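Local coordinates for conserved hypothetical alanine and leucine RICH protein (Mycobacterium tuberculosis, PDB 2WAM), which is of unknown function but belongs to the PAC2 family and assembles from several copies of the same chain, at residues 101-112 / 150-159. Numbering follows the deposited sequence.
Sequences FAIDELLDYRSR and LEPDLKWERF
A bend at chi3 (-75°) in the otherwise extended side chain of Arg112 turns its guanidinium toward Asp153, whose CG lies beside its own backbone N (chi1 -64°); the two side chains come from opposite directions. Arg112 NH2 carries two bonds in the guanidinium plane: a nearly straight one to Glu151 O (2.6 Å) and a salt bridge to Asp153 OD1 (2.9 Å). The carboxylate stands almost perpendicular to the guanidinium, and OD1 is gripped from both faces, by Arg112 NH2 on one and by the backbone N of Asp108 (3.0 Å) on the other. A water donates to the same oxygen and to Asp108 O while accepting from Arg112 NE, tying the three residues together. These donors, and above all the arginine, would be expected to favour the ionised form of Asp153. Its OD2 makes a salt bridge with Arg110 of a neighbouring subunit.

Two residues before Asp108, Leu106 O accepts from both Asp153 N (2.9 Å) and Leu154 N (3.2 Å), pinning the chain at Leu106 to the loop before helix 156-169. Apolar contacts flank this polar core: Leu106 CB rests on Pro152 CB (3.8 Å), its CD2 lies against Lys155 CD, and Leu107 CD1 meets Leu150 CD1. At the far end Phe159 points its edge at the face of Phe101 in a T-shaped stack (centroids 5.3 Å apart, planes at 77°).

The contact thus joins the segment leaving strand 94-101 to the one leading from strand 143-148 into helix 156-169; strand 131-137, which lies between these strands in the mixed sheet, supplies Leu131 to pack against Phe101, Pro152 and Phe159.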
loop_
_atom_site.group_PDB
_atom_site.type_symbol
_atom_site.label_atom_id
_atom_site.label_comp_id
_atom_site.label_asym_id
_atom_site.label_seq_id
_atom_site.Cartn_x
_atom_site.Cartn_y
_atom_site.Cartn_z
ATOM N N PHE A 101 16.268 -4.502 -8.576
ATOM C CA PHE A 101 15.910 -3.995 -7.263
ATOM C C PHE A 101 15.643 -2.493 -7.312
ATOM O O PHE A 101 16.120 -1.784 -8.203
ATOM C CB PHE A 101 16.947 -4.391 -6.225
ATOM C CG PHE A 101 16.945 -5.863 -5.923
ATOM C CD1 PHE A 101 17.646 -6.752 -6.726
ATOM C CD2 PHE A 101 16.227 -6.362 -4.854
ATOM C CE1 PHE A 101 17.633 -8.111 -6.455
ATOM C CE2 PHE A 101 16.212 -7.720 -4.574
ATOM C CZ PHE A 101 16.911 -8.594 -5.375
ATOM N N ALA A 102 14.830 -2.032 -6.374
ATOM C CA ALA A 102 14.442 -0.639 -6.291
ATOM C C ALA A 102 15.573 0.186 -5.670
ATOM O O ALA A 102 15.475 0.660 -4.531
ATOM C CB ALA A 102 13.150 -0.513 -5.468
ATOM N N ILE A 103 16.658 0.342 -6.416
ATOM C CA ILE A 103 17.809 1.082 -5.917
ATOM C C ILE A 103 17.383 2.507 -5.526
ATOM O O ILE A 103 17.851 3.038 -4.518
ATOM C CB ILE A 103 18.987 1.048 -6.935
ATOM C CG1 ILE A 103 20.265 1.673 -6.357
ATOM C CG2 ILE A 103 18.596 1.737 -8.222
ATOM C CD1 ILE A 103 20.636 1.183 -4.962
ATOM N N ASP A 104 16.468 3.108 -6.289
ATOM C CA ASP A 104 15.948 4.428 -5.941
ATOM C C ASP A 104 15.315 4.509 -4.540
ATOM O O ASP A 104 15.300 5.578 -3.918
ATOM C CB ASP A 104 14.967 4.936 -6.992
ATOM C CG ASP A 104 14.646 6.430 -6.831
ATOM O OD1 ASP A 104 15.588 7.255 -6.845
ATOM O OD2 ASP A 104 13.448 6.785 -6.702
ATOM N N GLU A 105 14.791 3.383 -4.058
ATOM C CA GLU A 105 14.218 3.302 -2.716
ATOM C C GLU A 105 15.255 2.972 -1.632
ATOM O O GLU A 105 14.952 3.064 -0.441
ATOM C CB GLU A 105 13.084 2.258 -2.660
ATOM C CG GLU A 105 11.848 2.578 -3.495
ATOM C CD GLU A 105 11.027 3.727 -2.926
ATOM O OE1 GLU A 105 10.495 4.526 -3.726
ATOM O OE2 GLU A 105 10.913 3.835 -1.681
ATOM N N LEU A 106 16.467 2.600 -2.038
ATOM C CA LEU A 106 17.436 2.029 -1.104
ATOM C C LEU A 106 18.716 2.850 -0.989
ATOM O O LEU A 106 19.617 2.509 -0.230
ATOM C CB LEU A 106 17.793 0.594 -1.523
ATOM C CG LEU A 106 16.656 -0.420 -1.635
ATOM C CD1 LEU A 106 17.151 -1.671 -2.317
ATOM C CD2 LEU A 106 16.078 -0.749 -0.270
ATOM N N LEU A 107 18.794 3.935 -1.742
ATOM C CA LEU A 107 20.036 4.691 -1.829
ATOM C C LEU A 107 19.951 6.081 -1.192
ATOM O O LEU A 107 18.945 6.788 -1.318
ATOM C CB LEU A 107 20.459 4.782 -3.295
ATOM C CG LEU A 107 21.641 5.671 -3.626
ATOM C CD1 LEU A 107 22.925 4.985 -3.174
ATOM C CD2 LEU A 107 21.665 5.989 -5.119
ATOM N N ASP A 108 21.004 6.460 -0.483
ATOM C CA ASP A 108 21.146 7.832 -0.021
ATOM C C ASP A 108 21.892 8.623 -1.099
ATOM O O ASP A 108 23.114 8.535 -1.220
ATOM C CB ASP A 108 21.912 7.858 1.298
ATOM C CG ASP A 108 22.122 9.263 1.846
ATOM O OD1 ASP A 108 22.037 10.254 1.092
ATOM O OD2 ASP A 108 22.404 9.362 3.053
ATOM N N TYR A 109 21.153 9.398 -1.881
ATOM C CA TYR A 109 21.730 10.072 -3.039
ATOM C C TYR A 109 22.739 11.161 -2.693
ATOM O O TYR A 109 23.684 11.401 -3.445
ATOM C CB TYR A 109 20.633 10.660 -3.912
ATOM C CG TYR A 109 19.984 9.644 -4.808
ATOM C CD1 TYR A 109 18.857 8.955 -4.391
ATOM C CD2 TYR A 109 20.489 9.379 -6.076
ATOM C CE1 TYR A 109 18.245 8.029 -5.197
ATOM C CE2 TYR A 109 19.879 8.461 -6.900
ATOM C CZ TYR A 109 18.747 7.789 -6.452
ATOM O OH TYR A 109 18.103 6.868 -7.250
ATOM N N ARG A 110 22.533 11.824 -1.564
ATOM C CA ARG A 110 23.447 12.873 -1.161
ATOM C C ARG A 110 24.760 12.355 -0.554
ATOM O O ARG A 110 25.720 13.115 -0.475
ATOM C CB ARG A 110 22.747 13.898 -0.267
ATOM C CG ARG A 110 21.902 14.884 -1.071
ATOM C CD ARG A 110 21.036 15.783 -0.205
ATOM N NE ARG A 110 21.751 16.953 0.296
ATOM C CZ ARG A 110 22.381 17.009 1.468
ATOM N NH1 ARG A 110 22.411 15.948 2.261
ATOM N NH2 ARG A 110 22.997 18.123 1.843
ATOM N N SER A 111 24.815 11.084 -0.144
ATOM C CA SER A 111 26.092 10.491 0.287
ATOM C C SER A 111 26.820 9.962 -0.935
ATOM O O SER A 111 28.036 10.034 -1.020
ATOM C CB SER A 111 25.918 9.344 1.291
ATOM O OG SER A 111 25.382 9.773 2.521
ATOM N N ARG A 112 26.066 9.423 -1.883
ATOM C CA ARG A 112 26.661 8.940 -3.126
ATOM C C ARG A 112 26.029 9.583 -4.358
ATOM O O ARG A 112 25.218 8.966 -5.042
ATOM C CB ARG A 112 26.576 7.419 -3.205
ATOM C CG ARG A 112 27.535 6.750 -2.252
ATOM C CD ARG A 112 27.530 5.253 -2.402
ATOM N NE ARG A 112 26.341 4.651 -1.825
ATOM C CZ ARG A 112 26.136 3.344 -1.753
ATOM N NH1 ARG A 112 27.045 2.505 -2.224
ATOM N NH2 ARG A 112 25.022 2.886 -1.205
ATOM N N LEU A 150 25.168 -1.531 -6.364
ATOM C CA LEU A 150 25.517 -0.819 -5.129
ATOM C C LEU A 150 24.986 -1.525 -3.894
ATOM O O LEU A 150 23.842 -1.956 -3.871
ATOM C CB LEU A 150 24.946 0.603 -5.141
ATOM C CG LEU A 150 25.293 1.458 -6.353
ATOM C CD1 LEU A 150 25.080 2.921 -6.057
ATOM C CD2 LEU A 150 26.727 1.223 -6.744
ATOM N N GLU A 151 25.812 -1.631 -2.862
ATOM C CA GLU A 151 25.301 -1.937 -1.527
ATOM C C GLU A 151 24.288 -0.862 -1.124
ATOM O O GLU A 151 24.597 0.329 -1.165
ATOM C CB GLU A 151 26.448 -1.972 -0.522
ATOM C CG GLU A 151 26.039 -2.217 0.915
ATOM C CD GLU A 151 27.208 -2.052 1.861
ATOM O OE1 GLU A 151 27.812 -0.963 1.861
ATOM O OE2 GLU A 151 27.536 -3.008 2.592
ATOM N N PRO A 152 23.069 -1.274 -0.748
ATOM C CA PRO A 152 22.060 -0.309 -0.294
ATOM C C PRO A 152 22.466 0.403 1.010
ATOM O O PRO A 152 23.273 -0.121 1.770
ATOM C CB PRO A 152 20.816 -1.179 -0.042
ATOM C CG PRO A 152 21.138 -2.560 -0.547
ATOM C CD PRO A 152 22.629 -2.670 -0.594
ATOM N N ASP A 153 21.918 1.587 1.258
ATOM C CA ASP A 153 22.076 2.247 2.554
ATOM C C ASP A 153 20.937 1.816 3.473
ATOM O O ASP A 153 21.120 1.636 4.672
ATOM C CB ASP A 153 22.041 3.772 2.413
ATOM C CG ASP A 153 23.179 4.304 1.600
ATOM O OD1 ASP A 153 23.039 4.379 0.370
ATOM O OD2 ASP A 153 24.214 4.656 2.192
ATOM N N LEU A 154 19.762 1.649 2.882
ATOM C CA LEU A 154 18.541 1.412 3.628
ATOM C C LEU A 154 18.077 -0.032 3.569
ATOM O O LEU A 154 18.483 -0.787 2.686
ATOM C CB LEU A 154 17.440 2.302 3.066
ATOM C CG LEU A 154 17.834 3.768 2.945
ATOM C CD1 LEU A 154 16.673 4.566 2.410
ATOM C CD2 LEU A 154 18.294 4.316 4.303
ATOM N N LYS A 155 17.238 -0.399 4.535
ATOM C CA LYS A 155 16.429 -1.621 4.495
ATOM C C LYS A 155 17.147 -2.950 4.255
ATOM O O LYS A 155 16.673 -3.762 3.457
ATOM C CB LYS A 155 15.368 -1.473 3.416
ATOM C CG LYS A 155 14.389 -0.379 3.676
ATOM C CD LYS A 155 13.766 0.070 2.379
ATOM C CE LYS A 155 12.586 0.972 2.642
ATOM N NZ LYS A 155 12.353 1.797 1.462
ATOM N N TRP A 156 18.256 -3.191 4.944
ATOM C CA TRP A 156 19.017 -4.414 4.715
ATOM C C TRP A 156 18.214 -5.683 4.973
ATOM O O TRP A 156 18.373 -6.677 4.270
ATOM C CB TRP A 156 20.284 -4.433 5.571
ATOM C CG TRP A 156 21.365 -3.531 5.088
ATOM C CD1 TRP A 156 21.268 -2.556 4.131
ATOM C CD2 TRP A 156 22.707 -3.491 5.565
ATOM N NE1 TRP A 156 22.478 -1.928 3.972
ATOM C CE2 TRP A 156 23.380 -2.481 4.848
ATOM C CE3 TRP A 156 23.418 -4.220 6.530
ATOM C CZ2 TRP A 156 24.716 -2.179 5.064
ATOM C CZ3 TRP A 156 24.741 -3.924 6.740
ATOM C CH2 TRP A 156 25.379 -2.909 6.014
ATOM N N GLU A 157 17.365 -5.671 5.993
ATOM C CA GLU A 157 16.656 -6.895 6.329
ATOM C C GLU A 157 15.652 -7.223 5.243
ATOM O O GLU A 157 15.626 -8.338 4.715
ATOM C CB GLU A 157 15.996 -6.815 7.702
ATOM C CG GLU A 157 16.992 -6.697 8.870
ATOM C CD GLU A 157 17.915 -7.912 9.043
ATOM O OE1 GLU A 157 18.907 -7.792 9.783
ATOM O OE2 GLU A 157 17.661 -8.983 8.455
ATOM N N ARG A 158 14.842 -6.235 4.888
ATOM C CA ARG A 158 13.858 -6.438 3.842
ATOM C C ARG A 158 14.541 -6.889 2.537
ATOM O O ARG A 158 14.098 -7.825 1.874
ATOM C CB ARG A 158 13.043 -5.166 3.647
ATOM C CG ARG A 158 11.800 -5.349 2.820
ATOM C CD ARG A 158 10.860 -4.204 3.055
ATOM N NE ARG A 158 10.209 -3.806 1.819
ATOM C CZ ARG A 158 9.650 -2.619 1.622
ATOM N NH1 ARG A 158 9.664 -1.710 2.586
ATOM N NH2 ARG A 158 9.080 -2.346 0.455
ATOM N N PHE A 159 15.635 -6.221 2.197
ATOM C CA PHE A 159 16.429 -6.539 1.023
ATOM C C PHE A 159 16.962 -7.969 1.048
ATOM O O PHE A 159 16.755 -8.732 0.102
ATOM C CB PHE A 159 17.588 -5.540 0.887
ATOM C CG PHE A 159 18.601 -5.928 -0.150
ATOM C CD1 PHE A 159 19.912 -6.225 0.217
ATOM C CD2 PHE A 159 18.243 -6.027 -1.482
ATOM C CE1 PHE A 159 20.843 -6.589 -0.725
ATOM C CE2 PHE A 159 19.168 -6.397 -2.437
ATOM C CZ PHE A 159 20.476 -6.672 -2.060
HETATM O O HOH W 1 24.842 6.292 -0.471
#